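Local coordinates for protein HpcE (Thermus thermophilus, PDB 1WZO) that probably catalyses the isomerisation of 2-hydroxyhepta-2,4-diene-1,7-dioate in a fold of the fumarylacetoacetate hydrolase family, at residues P43-A54 with H184-L196. Sequence-based numbering, arbitrary orientation.
Sequences PGKILGVALNYA and HTSRMLYSVAELL
The side-chain amide of N52 grips both backbone polar atoms of Y190, as a primary amide can: N52 OD1 accepts from Y190 N at 3.0 Å, while N52 ND2 donates to Y190 O at 3.2 Å. The second bond is nearly straight (165°): Y190 O lies in the amide plane of N52, and ND2 approaches it in the carbonyl plane of Y190, on a lone pair. With CG anti to the backbone N (chi1 -164°), the amide reaches the loop leading into helix 192-200, and a further bond from ND2 to T213 O helps fix its rotation. The main chain adds a third link, L189 N donating to N52 O at 2.8 Å, and L189 CG lies 3.5 Å from N52 O. The Y53 ring takes M188 CA over one face, whereas H184 O meets its edge, 3.4 Å from CE2. M188 CG lies 3.7 Å from Y53 CZ. On the strand before N52, V49 CG2 meets L195 CD2 at 3.7 Å. A capping box of S191 and E194 starts helix 192-200, which packs through L195 and L196 on L211 of strand 210-212, the parallel neighbour of strand 46-50; Y53 and T185 rest on L171 of strand 170-175.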
loop_
_atom_site.group_PDB
_atom_site.type_symbol
_atom_site.label_atom_id
_atom_site.label_comp_id
_atom_site.label_asym_id
_atom_site.label_seq_id
_atom_site.Cartn_x
_atom_site.Cartn_y
_atom_site.Cartn_z
ATOM N N PRO B 43 2.821 -10.761 -0.015
ATOM C CA PRO B 43 3.866 -10.917 0.999
ATOM C C PRO B 43 4.541 -9.614 1.405
ATOM O O PRO B 43 4.666 -8.686 0.600
ATOM C CB PRO B 43 4.862 -11.870 0.334
ATOM C CG PRO B 43 4.047 -12.608 -0.675
ATOM C CD PRO B 43 3.148 -11.535 -1.225
ATOM N N GLY B 44 4.947 -9.550 2.669
ATOM C CA GLY B 44 5.678 -8.405 3.163
ATOM C C GLY B 44 7.106 -8.846 2.878
ATOM O O GLY B 44 7.415 -9.196 1.738
ATOM N N LYS B 45 7.966 -8.871 3.888
ATOM C CA LYS B 45 9.337 -9.308 3.677
ATOM C C LYS B 45 9.427 -10.826 3.764
ATOM O O LYS B 45 8.684 -11.467 4.514
ATOM C CB LYS B 45 10.286 -8.658 4.689
ATOM C CG LYS B 45 9.855 -8.759 6.145
ATOM C CD LYS B 45 10.897 -8.084 7.049
ATOM C CE LYS B 45 10.468 -8.073 8.523
ATOM N NZ LYS B 45 9.232 -7.264 8.746
ATOM N N ILE B 46 10.359 -11.382 2.997
ATOM C CA ILE B 46 10.569 -12.817 2.916
ATOM C C ILE B 46 11.984 -13.203 3.310
ATOM O O ILE B 46 12.953 -12.725 2.708
ATOM C CB ILE B 46 10.338 -13.303 1.467
ATOM C CG1 ILE B 46 8.976 -12.813 0.960
ATOM C CG2 ILE B 46 10.428 -14.832 1.402
ATOM C CD1 ILE B 46 8.815 -12.905 -0.563
ATOM N N LEU B 47 12.104 -14.073 4.311
ATOM C CA LEU B 47 13.407 -14.561 4.751
ATOM C C LEU B 47 13.468 -16.067 4.571
ATOM O O LEU B 47 12.481 -16.762 4.801
ATOM C CB LEU B 47 13.657 -14.252 6.227
ATOM C CG LEU B 47 13.800 -12.791 6.650
ATOM C CD1 LEU B 47 12.421 -12.201 6.886
ATOM C CD2 LEU B 47 14.626 -12.705 7.931
ATOM N N GLY B 48 14.630 -16.566 4.167
ATOM C CA GLY B 48 14.802 -17.996 3.992
ATOM C C GLY B 48 15.928 -18.451 4.901
ATOM O O GLY B 48 16.645 -17.619 5.472
ATOM N N VAL B 49 16.085 -19.763 5.056
ATOM C CA VAL B 49 17.149 -20.301 5.896
ATOM C C VAL B 49 17.913 -21.300 5.054
ATOM O O VAL B 49 17.319 -22.178 4.436
ATOM C CB VAL B 49 16.583 -21.018 7.140
ATOM C CG1 VAL B 49 17.706 -21.366 8.108
ATOM C CG2 VAL B 49 15.559 -20.137 7.817
ATOM N N ALA B 50 19.232 -21.159 5.012
ATOM C CA ALA B 50 20.052 -22.068 4.230
ATOM C C ALA B 50 20.503 -23.215 5.125
ATOM O O ALA B 50 20.541 -23.078 6.347
ATOM C CB ALA B 50 21.266 -21.331 3.670
ATOM N N LEU B 51 20.836 -24.343 4.509
ATOM C CA LEU B 51 21.308 -25.513 5.244
ATOM C C LEU B 51 20.459 -25.830 6.470
ATOM O O LEU B 51 20.979 -25.888 7.590
ATOM C CB LEU B 51 22.759 -25.301 5.688
ATOM C CG LEU B 51 23.796 -24.898 4.629
ATOM C CD1 LEU B 51 25.175 -24.833 5.284
ATOM C CD2 LEU B 51 23.797 -25.898 3.474
ATOM N N ASN B 52 19.159 -26.034 6.267
ATOM C CA ASN B 52 18.274 -26.350 7.381
ATOM C C ASN B 52 17.778 -27.797 7.368
ATOM O O ASN B 52 16.845 -28.141 8.088
ATOM C CB ASN B 52 17.074 -25.399 7.407
ATOM C CG ASN B 52 16.347 -25.432 8.735
ATOM O OD1 ASN B 52 16.979 -25.452 9.787
ATOM N ND2 ASN B 52 15.017 -25.424 8.696
ATOM N N TYR B 53 18.392 -28.636 6.542
ATOM C CA TYR B 53 18.011 -30.047 6.483
ATOM C C TYR B 53 19.231 -30.952 6.502
ATOM O O TYR B 53 20.313 -30.564 6.065
ATOM C CB TYR B 53 17.192 -30.359 5.229
ATOM C CG TYR B 53 15.729 -30.006 5.336
ATOM C CD1 TYR B 53 15.283 -28.710 5.080
ATOM C CD2 TYR B 53 14.784 -30.972 5.699
ATOM C CE1 TYR B 53 13.933 -28.382 5.179
ATOM C CE2 TYR B 53 13.431 -30.654 5.805
ATOM C CZ TYR B 53 13.011 -29.357 5.543
ATOM O OH TYR B 53 11.675 -29.033 5.650
ATOM N N ALA B 54 19.037 -32.165 7.014
ATOM C CA ALA B 54 20.096 -33.163 7.093
ATOM C C ALA B 54 20.606 -33.506 5.695
ATOM O O ALA B 54 21.749 -33.209 5.349
ATOM C CB ALA B 54 19.568 -34.418 7.776
ATOM N N HIS B 184 10.789 -34.669 4.098
ATOM C CA HIS B 184 9.822 -34.541 5.177
ATOM C C HIS B 184 10.243 -33.428 6.132
ATOM O O HIS B 184 11.403 -33.346 6.530
ATOM C CB HIS B 184 9.694 -35.879 5.913
ATOM C CG HIS B 184 8.431 -36.007 6.704
ATOM N ND1 HIS B 184 8.328 -35.594 8.015
ATOM C CD2 HIS B 184 7.200 -36.440 6.348
ATOM C CE1 HIS B 184 7.086 -35.767 8.431
ATOM N NE2 HIS B 184 6.381 -36.277 7.438
ATOM N N THR B 185 9.292 -32.580 6.506
ATOM C CA THR B 185 9.589 -31.450 7.380
ATOM C C THR B 185 10.041 -31.801 8.788
ATOM O O THR B 185 10.475 -30.924 9.537
ATOM C CB THR B 185 8.393 -30.475 7.469
ATOM O OG1 THR B 185 7.282 -31.114 8.108
ATOM C CG2 THR B 185 7.979 -30.022 6.071
ATOM N N SER B 186 9.955 -33.074 9.156
ATOM C CA SER B 186 10.378 -33.487 10.487
ATOM C C SER B 186 11.897 -33.474 10.570
ATOM O O SER B 186 12.467 -33.520 11.659
ATOM C CB SER B 186 9.858 -34.895 10.805
ATOM O OG SER B 186 10.286 -35.819 9.824
ATOM N N ARG B 187 12.547 -33.404 9.415
ATOM C CA ARG B 187 14.004 -33.398 9.349
ATOM C C ARG B 187 14.611 -31.993 9.407
ATOM O O ARG B 187 15.815 -31.819 9.229
ATOM C CB ARG B 187 14.456 -34.128 8.087
ATOM C CG ARG B 187 13.981 -35.577 8.058
ATOM C CD ARG B 187 14.062 -36.182 6.672
ATOM N NE ARG B 187 13.416 -37.491 6.635
ATOM C CZ ARG B 187 13.150 -38.168 5.521
ATOM N NH1 ARG B 187 13.475 -37.663 4.338
ATOM N NH2 ARG B 187 12.557 -39.352 5.594
ATOM N N MET B 188 13.770 -30.997 9.660
ATOM C CA MET B 188 14.236 -29.614 9.785
ATOM C C MET B 188 15.206 -29.538 10.960
ATOM O O MET B 188 14.921 -30.073 12.031
ATOM C CB MET B 188 13.059 -28.683 10.074
ATOM C CG MET B 188 12.588 -27.864 8.907
ATOM S SD MET B 188 11.378 -26.657 9.460
ATOM C CE MET B 188 10.068 -26.946 8.287
ATOM N N LEU B 189 16.346 -28.877 10.771
ATOM C CA LEU B 189 17.314 -28.754 11.856
ATOM C C LEU B 189 16.763 -27.783 12.887
ATOM O O LEU B 189 16.804 -28.046 14.093
ATOM C CB LEU B 189 18.661 -28.284 11.314
ATOM C CG LEU B 189 19.314 -29.290 10.357
ATOM C CD1 LEU B 189 20.653 -28.741 9.882
ATOM C CD2 LEU B 189 19.507 -30.638 11.060
ATOM N N TYR B 190 16.255 -26.655 12.401
ATOM C CA TYR B 190 15.629 -25.651 13.251
ATOM C C TYR B 190 14.158 -25.673 12.857
ATOM O O TYR B 190 13.829 -25.539 11.679
ATOM C CB TYR B 190 16.185 -24.248 12.984
ATOM C CG TYR B 190 17.502 -23.931 13.659
ATOM C CD1 TYR B 190 18.714 -24.132 13.001
ATOM C CD2 TYR B 190 17.531 -23.411 14.951
ATOM C CE1 TYR B 190 19.927 -23.815 13.618
ATOM C CE2 TYR B 190 18.735 -23.092 15.576
ATOM C CZ TYR B 190 19.925 -23.297 14.902
ATOM O OH TYR B 190 21.112 -22.974 15.515
ATOM N N SER B 191 13.276 -25.838 13.833
ATOM C CA SER B 191 11.846 -25.884 13.553
ATOM C C SER B 191 11.306 -24.504 13.206
ATOM O O SER B 191 11.980 -23.488 13.400
ATOM C CB SER B 191 11.089 -26.409 14.767
ATOM O OG SER B 191 11.183 -25.501 15.852
ATOM N N VAL B 192 10.083 -24.477 12.690
ATOM C CA VAL B 192 9.432 -23.223 12.354
ATOM C C VAL B 192 9.402 -22.361 13.618
ATOM O O VAL B 192 9.739 -21.172 13.588
ATOM C CB VAL B 192 7.988 -23.465 11.877
ATOM C CG1 VAL B 192 7.270 -22.139 11.711
ATOM C CG2 VAL B 192 7.998 -24.252 10.569
ATOM N N ALA B 193 9.003 -22.967 14.735
ATOM C CA ALA B 193 8.938 -22.247 16.006
ATOM C C ALA B 193 10.299 -21.680 16.409
ATOM O O ALA B 193 10.392 -20.536 16.832
ATOM C CB ALA B 193 8.410 -23.166 17.107
ATOM N N GLU B 194 11.354 -22.476 16.282
ATOM C CA GLU B 194 12.685 -21.999 16.643
ATOM C C GLU B 194 13.163 -20.876 15.721
ATOM O O GLU B 194 13.824 -19.934 16.169
ATOM C CB GLU B 194 13.685 -23.153 16.620
ATOM C CG GLU B 194 13.446 -24.189 17.717
ATOM C CD GLU B 194 14.383 -25.365 17.598
ATOM O OE1 GLU B 194 14.418 -25.974 16.512
ATOM O OE2 GLU B 194 15.084 -25.677 18.585
ATOM N N LEU B 195 12.833 -20.984 14.437
ATOM C CA LEU B 195 13.221 -19.975 13.456
ATOM C C LEU B 195 12.521 -18.638 13.724
ATOM O O LEU B 195 13.154 -17.575 13.683
ATOM C CB LEU B 195 12.897 -20.471 12.037
ATOM C CG LEU B 195 13.761 -21.628 11.522
ATOM C CD1 LEU B 195 13.205 -22.160 10.214
ATOM C CD2 LEU B 195 15.200 -21.139 11.329
ATOM N N LEU B 196 11.222 -18.681 14.001
ATOM C CA LEU B 196 10.476 -17.455 14.276
ATOM C C LEU B 196 10.935 -16.810 15.583
ATOM O O LEU B 196 10.865 -15.588 15.745
ATOM C CB LEU B 196 8.968 -17.741 14.331
ATOM C CG LEU B 196 8.315 -18.192 13.019
ATOM C CD1 LEU B 196 6.874 -18.609 13.292
ATOM C CD2 LEU B 196 8.360 -17.062 11.988
#